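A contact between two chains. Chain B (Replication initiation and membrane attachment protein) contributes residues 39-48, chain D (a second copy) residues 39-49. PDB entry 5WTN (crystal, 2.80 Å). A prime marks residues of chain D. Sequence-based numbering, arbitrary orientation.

Chain B, residues 39-48: GCRALALYMT
Chain D (39-49) GCRALALYMTL

Two copies of the same helix cross here, nearly at right angles. Chain B is helical from Cys40 to Thr48 and chain D from Cys40′ to Leu49′; both helices run on beyond the stretch. Their N-to-C directions differ by 94°, and their axes approach to 8.3 Å. Gly39 and Gly39′ are the N-cap residues, with phi/psi of 88/158 and 77/166. Both touch nothing in the other stretch. From residue 40 onward phi and psi are helical, near -65/-40, and i to i+4 backbone hydrogen bonds follow. Ala44 N to Cys40 O is 3.1 Å; Ala44′ N to Cys40′ O is 3.3 Å.

Ala44 and Ala44′ cover the most surface, and both point toward the partner helix. Each methyl sits over the first turn of the other helix. Ala44 CB lies 3.5 Å from Cys40′ O and 4.0 Å from Cys40′ CB. In the reciprocal pair, Ala44′ CB lies 3.7 Å from both Cys40 O and Cys40 CB. The small side chain lets the backbones come close: Cys40 CA and Ala44′ CA are 5.6 Å apart. A methyl has no proton to donate to a carbonyl in a conventional hydrogen bond, so these are van der Waals contacts; Cys40 O and Cys40′ O accept from Ala44 N and Ala44′ N of their own helices. Cys40 and Cys40′ both adopt chi1 p, at 53° and 75°.

Leu43 and Leu43′ extend the apolar patch. Both are t, p (chi1 -178° and 177°, chi2 60° and 63°). Leu43 CD2 packs 4.4 Å from Met47′ CB, and Leu43′ CD2 packs 4.3 Å from Met47 CB. Leu43′ CD2 is also 4.4 Å from Ala44 CB. Both methionines are m, m, p; their CA-to-CB bonds point toward the partner, but their ends lead away. Leu43 CD2 also reaches Thr48′ CG2 at 4.5 Å.

Arg41 meets its own copy, with the two CA atoms 6.0 Å apart. Arg41 CG and Arg41′ CG touch at 4.0 Å. Both CA-to-CB bonds point sideways, and both side chains are m, t, m, with chi4 169° and 175°. The contact is therefore between aliphatic stems, and the charged guanidinium groups lie farther out.

No hydrogen bond crosses between the stretches. The contact buries 436 Å², summed over both sides, and rests on shape and apolar packing. Thr48 is m and bonds back within its helix, OG1 to Ala44 O at 2.9 Å. Thr48′ is p instead. Leu45 (t, p) and Leu45′ (t, p) point away from the contact.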

ATOM      1  N   GLY B  39     -22.043  -9.008  -1.854  1.00 10.40           N
ATOM      2  CA  GLY B  39     -22.647  -7.830  -2.447  1.00 10.17           C
ATOM      3  C   GLY B  39     -21.897  -6.536  -2.168  1.00 10.55           C
ATOM      4  O   GLY B  39     -21.118  -6.440  -1.215  1.00 10.06           O
ATOM      5  N   CYS B  40     -22.121  -5.545  -3.023  1.00 10.94           N
ATOM      6  CA  CYS B  40     -21.385  -4.286  -2.966  1.00 12.77           C
ATOM      7  C   CYS B  40     -21.524  -3.559  -1.632  1.00 13.24           C
ATOM      8  O   CYS B  40     -20.546  -3.040  -1.097  1.00 13.41           O
ATOM      9  CB  CYS B  40     -21.818  -3.364  -4.109  1.00 13.73           C
ATOM     10  SG  CYS B  40     -23.604  -3.101  -4.221  1.00 23.84           S
ATOM     11  N   ARG B  41     -22.742  -3.515  -1.101  1.00 12.46           N
ATOM     12  CA  ARG B  41     -23.003  -2.761   0.110  1.00 12.46           C
ATOM     13  C   ARG B  41     -22.194  -3.322   1.276  1.00 10.59           C
ATOM     14  O   ARG B  41     -21.612  -2.569   2.059  1.00  8.58           O
ATOM     15  CB  ARG B  41     -24.514  -2.734   0.404  1.00 15.87           C
ATOM     16  CG  ARG B  41     -25.280  -1.863  -0.577  1.00 16.51           C
ATOM     17  CD  ARG B  41     -26.730  -1.881  -0.311  1.00 19.13           C
ATOM     18  NE  ARG B  41     -27.255  -3.214  -0.504  1.00 23.09           N
ATOM     19  CZ  ARG B  41     -28.475  -3.602  -0.154  1.00 31.66           C
ATOM     20  NH1 ARG B  41     -29.315  -2.736   0.422  1.00 28.21           N
ATOM     21  NH2 ARG B  41     -28.845  -4.867  -0.377  1.00 32.12           N
ATOM     22  N   ALA B  42     -22.116  -4.646   1.361  1.00  9.20           N
ATOM     23  CA  ALA B  42     -21.287  -5.242   2.392  1.00  8.80           C
ATOM     24  C   ALA B  42     -19.797  -4.880   2.243  1.00  8.68           C
ATOM     25  O   ALA B  42     -19.099  -4.691   3.251  1.00  6.69           O
ATOM     26  CB  ALA B  42     -21.484  -6.727   2.429  1.00  9.64           C
ATOM     27  N   LEU B  43     -19.325  -4.785   0.993  1.00  8.69           N
ATOM     28  CA  LEU B  43     -17.973  -4.318   0.724  1.00  8.44           C
ATOM     29  C   LEU B  43     -17.752  -2.946   1.340  1.00  8.34           C
ATOM     30  O   LEU B  43     -16.730  -2.723   2.009  1.00  6.83           O
ATOM     31  CB  LEU B  43     -17.656  -4.284  -0.783  1.00  9.57           C
ATOM     32  CG  LEU B  43     -16.227  -3.838  -1.163  1.00  7.29           C
ATOM     33  CD1 LEU B  43     -15.204  -4.761  -0.547  1.00  9.31           C
ATOM     34  CD2 LEU B  43     -15.995  -3.754  -2.663  1.00  8.57           C
ATOM     35  N   ALA B  44     -18.711  -2.035   1.137  1.00 10.10           N
ATOM     36  CA  ALA B  44     -18.568  -0.665   1.651  1.00  8.28           C
ATOM     37  C   ALA B  44     -18.650  -0.602   3.175  1.00  7.33           C
ATOM     38  O   ALA B  44     -17.904   0.144   3.815  1.00  8.00           O
ATOM     39  CB  ALA B  44     -19.549   0.264   1.018  1.00  7.95           C
ATOM     40  N   LEU B  45     -19.531  -1.379   3.775  1.00  5.58           N
ATOM     41  CA  LEU B  45     -19.466  -1.446   5.214  1.00  6.49           C
ATOM     42  C   LEU B  45     -18.103  -1.952   5.691  1.00  7.56           C
ATOM     43  O   LEU B  45     -17.574  -1.464   6.696  1.00  7.41           O
ATOM     44  CB  LEU B  45     -20.590  -2.297   5.802  1.00  6.55           C
ATOM     45  CG  LEU B  45     -20.434  -2.465   7.315  1.00  5.45           C
ATOM     46  CD1 LEU B  45     -20.636  -1.140   7.992  1.00  4.49           C
ATOM     47  CD2 LEU B  45     -21.344  -3.573   7.874  1.00  7.47           C
ATOM     48  N   TYR B  46     -17.543  -2.932   4.983  1.00  7.74           N
ATOM     49  CA  TYR B  46     -16.248  -3.472   5.366  1.00  7.49           C
ATOM     50  C   TYR B  46     -15.201  -2.393   5.239  1.00  7.60           C
ATOM     51  O   TYR B  46     -14.420  -2.183   6.159  1.00  8.43           O
ATOM     52  CB  TYR B  46     -15.850  -4.673   4.511  1.00  7.73           C
ATOM     53  CG  TYR B  46     -14.607  -5.386   5.013  1.00  8.23           C
ATOM     54  CD1 TYR B  46     -14.694  -6.355   6.000  1.00  7.65           C
ATOM     55  CD2 TYR B  46     -13.346  -5.072   4.520  1.00  6.77           C
ATOM     56  CE1 TYR B  46     -13.571  -7.001   6.469  1.00  7.76           C
ATOM     57  CE2 TYR B  46     -12.220  -5.713   4.984  1.00  7.80           C
ATOM     58  CZ  TYR B  46     -12.339  -6.688   5.950  1.00  9.21           C
ATOM     59  OH  TYR B  46     -11.231  -7.347   6.428  1.00 11.16           O
ATOM     60  N   MET B  47     -15.193  -1.713   4.100  1.00  7.01           N
ATOM     61  CA  MET B  47     -14.261  -0.622   3.886  1.00  8.00           C
ATOM     62  C   MET B  47     -14.366   0.434   4.962  1.00 10.73           C
ATOM     63  O   MET B  47     -13.356   0.841   5.537  1.00 12.45           O
ATOM     64  CB  MET B  47     -14.463  -0.018   2.509  1.00  8.35           C
ATOM     65  CG  MET B  47     -14.070  -0.932   1.346  1.00 11.72           C
ATOM     66  SD  MET B  47     -12.356  -1.457   1.215  1.00 13.20           S
ATOM     67  CE  MET B  47     -12.288  -2.822   2.334  1.00  9.72           C
ATOM     68  N   THR B  48     -15.598   0.852   5.239  1.00 10.65           N
ATOM     69  CA  THR B  48     -15.859   1.853   6.249  1.00 10.15           C
ATOM     70  C   THR B  48     -15.317   1.417   7.606  1.00 10.28           C
ATOM     71  O   THR B  48     -14.671   2.200   8.297  1.00 10.85           O
ATOM     72  CB  THR B  48     -17.355   2.198   6.293  1.00  8.51           C
ATOM     73  OG1 THR B  48     -17.728   2.787   5.042  1.00  9.41           O
ATOM     74  CG2 THR B  48     -17.635   3.194   7.370  1.00  8.36           C
TER
ATOM     75  N   GLY D  39     -22.192   8.891  -0.724  1.00 15.68           N
ATOM     76  CA  GLY D  39     -22.811   7.701  -0.157  1.00 13.58           C
ATOM     77  C   GLY D  39     -22.096   6.378  -0.403  1.00 16.42           C
ATOM     78  O   GLY D  39     -21.232   6.270  -1.281  1.00 18.10           O
ATOM     79  N   CYS D  40     -22.487   5.346   0.344  1.00 16.18           N
ATOM     80  CA  CYS D  40     -21.712   4.120   0.405  1.00 15.58           C
ATOM     81  C   CYS D  40     -21.746   3.261  -0.866  1.00 18.77           C
ATOM     82  O   CYS D  40     -20.749   2.618  -1.208  1.00 17.66           O
ATOM     83  CB  CYS D  40     -22.129   3.296   1.623  1.00 16.35           C
ATOM     84  SG  CYS D  40     -23.735   2.456   1.457  1.00 23.77           S
ATOM     85  N   ARG D  41     -22.882   3.236  -1.557  1.00 21.23           N
ATOM     86  CA  ARG D  41     -22.988   2.492  -2.813  1.00 20.43           C
ATOM     87  C   ARG D  41     -22.067   3.062  -3.896  1.00 20.82           C
ATOM     88  O   ARG D  41     -21.637   2.343  -4.797  1.00 19.71           O
ATOM     89  CB  ARG D  41     -24.439   2.467  -3.313  1.00 22.69           C
ATOM     90  CG  ARG D  41     -25.395   1.642  -2.456  1.00 23.88           C
ATOM     91  CD  ARG D  41     -26.805   1.676  -3.029  1.00 34.65           C
ATOM     92  NE  ARG D  41     -27.364   3.027  -2.992  1.00 43.35           N
ATOM     93  CZ  ARG D  41     -28.539   3.377  -3.508  1.00 47.81           C
ATOM     94  NH1 ARG D  41     -29.304   2.475  -4.113  1.00 52.80           N
ATOM     95  NH2 ARG D  41     -28.945   4.638  -3.419  1.00 47.69           N
ATOM     96  N   ALA D  42     -21.755   4.351  -3.806  1.00 18.91           N
ATOM     97  CA  ALA D  42     -20.889   4.962  -4.800  1.00 19.57           C
ATOM     98  C   ALA D  42     -19.449   4.540  -4.537  1.00 17.64           C
ATOM     99  O   ALA D  42     -18.646   4.376  -5.463  1.00 15.04           O
ATOM    100  CB  ALA D  42     -21.019   6.464  -4.771  1.00 19.57           C
ATOM    101  N   LEU D  43     -19.123   4.374  -3.259  1.00 17.55           N
ATOM    102  CA  LEU D  43     -17.789   3.953  -2.854  1.00 17.71           C
ATOM    103  C   LEU D  43     -17.481   2.572  -3.418  1.00 18.44           C
ATOM    104  O   LEU D  43     -16.371   2.314  -3.883  1.00 16.37           O
ATOM    105  CB  LEU D  43     -17.668   3.941  -1.330  1.00 15.72           C
ATOM    106  CG  LEU D  43     -16.337   3.448  -0.759  1.00 15.03           C
ATOM    107  CD1 LEU D  43     -15.198   4.362  -1.185  1.00 21.81           C
ATOM    108  CD2 LEU D  43     -16.407   3.342   0.756  1.00 12.79           C
ATOM    109  N   ALA D  44     -18.472   1.689  -3.375  1.00 16.56           N
ATOM    110  CA  ALA D  44     -18.317   0.348  -3.917  1.00 14.09           C
ATOM    111  C   ALA D  44     -18.126   0.403  -5.431  1.00 16.12           C
ATOM    112  O   ALA D  44     -17.305  -0.313  -5.976  1.00 18.55           O
ATOM    113  CB  ALA D  44     -19.489  -0.521  -3.557  1.00 12.10           C
ATOM    114  N   LEU D  45     -18.869   1.288  -6.087  1.00 15.73           N
ATOM    115  CA  LEU D  45     -18.745   1.474  -7.528  1.00 14.46           C
ATOM    116  C   LEU D  45     -17.348   1.955  -7.915  1.00 17.06           C
ATOM    117  O   LEU D  45     -16.851   1.630  -8.994  1.00 16.80           O
ATOM    118  CB  LEU D  45     -19.799   2.462  -8.032  1.00 14.49           C
ATOM    119  CG  LEU D  45     -19.917   2.609  -9.550  1.00 15.26           C
ATOM    120  CD1 LEU D  45     -19.737   1.264 -10.238  1.00 14.20           C
ATOM    121  CD2 LEU D  45     -21.252   3.234  -9.928  1.00 15.57           C
ATOM    122  N   TYR D  46     -16.717   2.730  -7.037  1.00 15.95           N
ATOM    123  CA  TYR D  46     -15.402   3.251  -7.307  1.00 17.34           C
ATOM    124  C   TYR D  46     -14.341   2.190  -6.995  1.00 18.00           C
ATOM    125  O   TYR D  46     -13.384   2.016  -7.751  1.00 17.45           O
ATOM    126  CB  TYR D  46     -15.177   4.530  -6.519  1.00 16.94           C
ATOM    127  CG  TYR D  46     -13.955   5.304  -6.928  1.00 19.12           C
ATOM    128  CD1 TYR D  46     -13.909   5.984  -8.127  1.00 19.24           C
ATOM    129  CD2 TYR D  46     -12.848   5.370  -6.101  1.00 22.00           C
ATOM    130  CE1 TYR D  46     -12.776   6.702  -8.496  1.00 22.53           C
ATOM    131  CE2 TYR D  46     -11.718   6.084  -6.468  1.00 21.99           C
ATOM    132  CZ  TYR D  46     -11.689   6.742  -7.653  1.00 23.89           C
ATOM    133  OH  TYR D  46     -10.559   7.442  -7.984  1.00 31.61           O
ATOM    134  N   MET D  47     -14.534   1.466  -5.899  1.00 16.03           N
ATOM    135  CA  MET D  47     -13.623   0.391  -5.554  1.00 16.37           C
ATOM    136  C   MET D  47     -13.627  -0.744  -6.591  1.00 21.39           C
ATOM    137  O   MET D  47     -12.572  -1.320  -6.886  1.00 23.10           O
ATOM    138  CB  MET D  47     -13.895  -0.159  -4.150  1.00 12.48           C
ATOM    139  CG  MET D  47     -13.735   0.805  -2.972  1.00 15.90           C
ATOM    140  SD  MET D  47     -12.111   1.494  -2.653  1.00 11.83           S
ATOM    141  CE  MET D  47     -12.012   2.777  -3.886  1.00 15.24           C
ATOM    142  N   THR D  48     -14.795  -1.070  -7.143  1.00 17.02           N
ATOM    143  CA  THR D  48     -14.831  -2.177  -8.080  1.00 18.65           C
ATOM    144  C   THR D  48     -14.191  -1.749  -9.388  1.00 19.39           C
ATOM    145  O   THR D  48     -13.521  -2.542 -10.022  1.00 20.02           O
ATOM    146  CB  THR D  48     -16.236  -2.795  -8.302  1.00 15.39           C
ATOM    147  OG1 THR D  48     -17.098  -1.826  -8.881  1.00 25.95           O
ATOM    148  CG2 THR D  48     -16.819  -3.213  -7.034  1.00 10.37           C
ATOM    149  N   LEU D  49     -14.396  -0.499  -9.785  1.00 18.69           N
ATOM    150  CA  LEU D  49     -13.777   0.006 -11.002  1.00 21.66           C
ATOM    151  C   LEU D  49     -12.249  -0.047 -10.871  1.00 23.34           C
ATOM    152  O   LEU D  49     -11.515  -0.448 -11.778  1.00 22.13           O
ATOM    153  CB  LEU D  49     -14.252   1.427 -11.266  1.00 18.61           C
ATOM    154  CG  LEU D  49     -15.668   1.463 -11.822  1.00 18.52           C
ATOM    155  CD1 LEU D  49     -16.154   2.891 -11.954  1.00 17.35           C
ATOM    156  CD2 LEU D  49     -15.689   0.779 -13.163  1.00 18.97           C
TER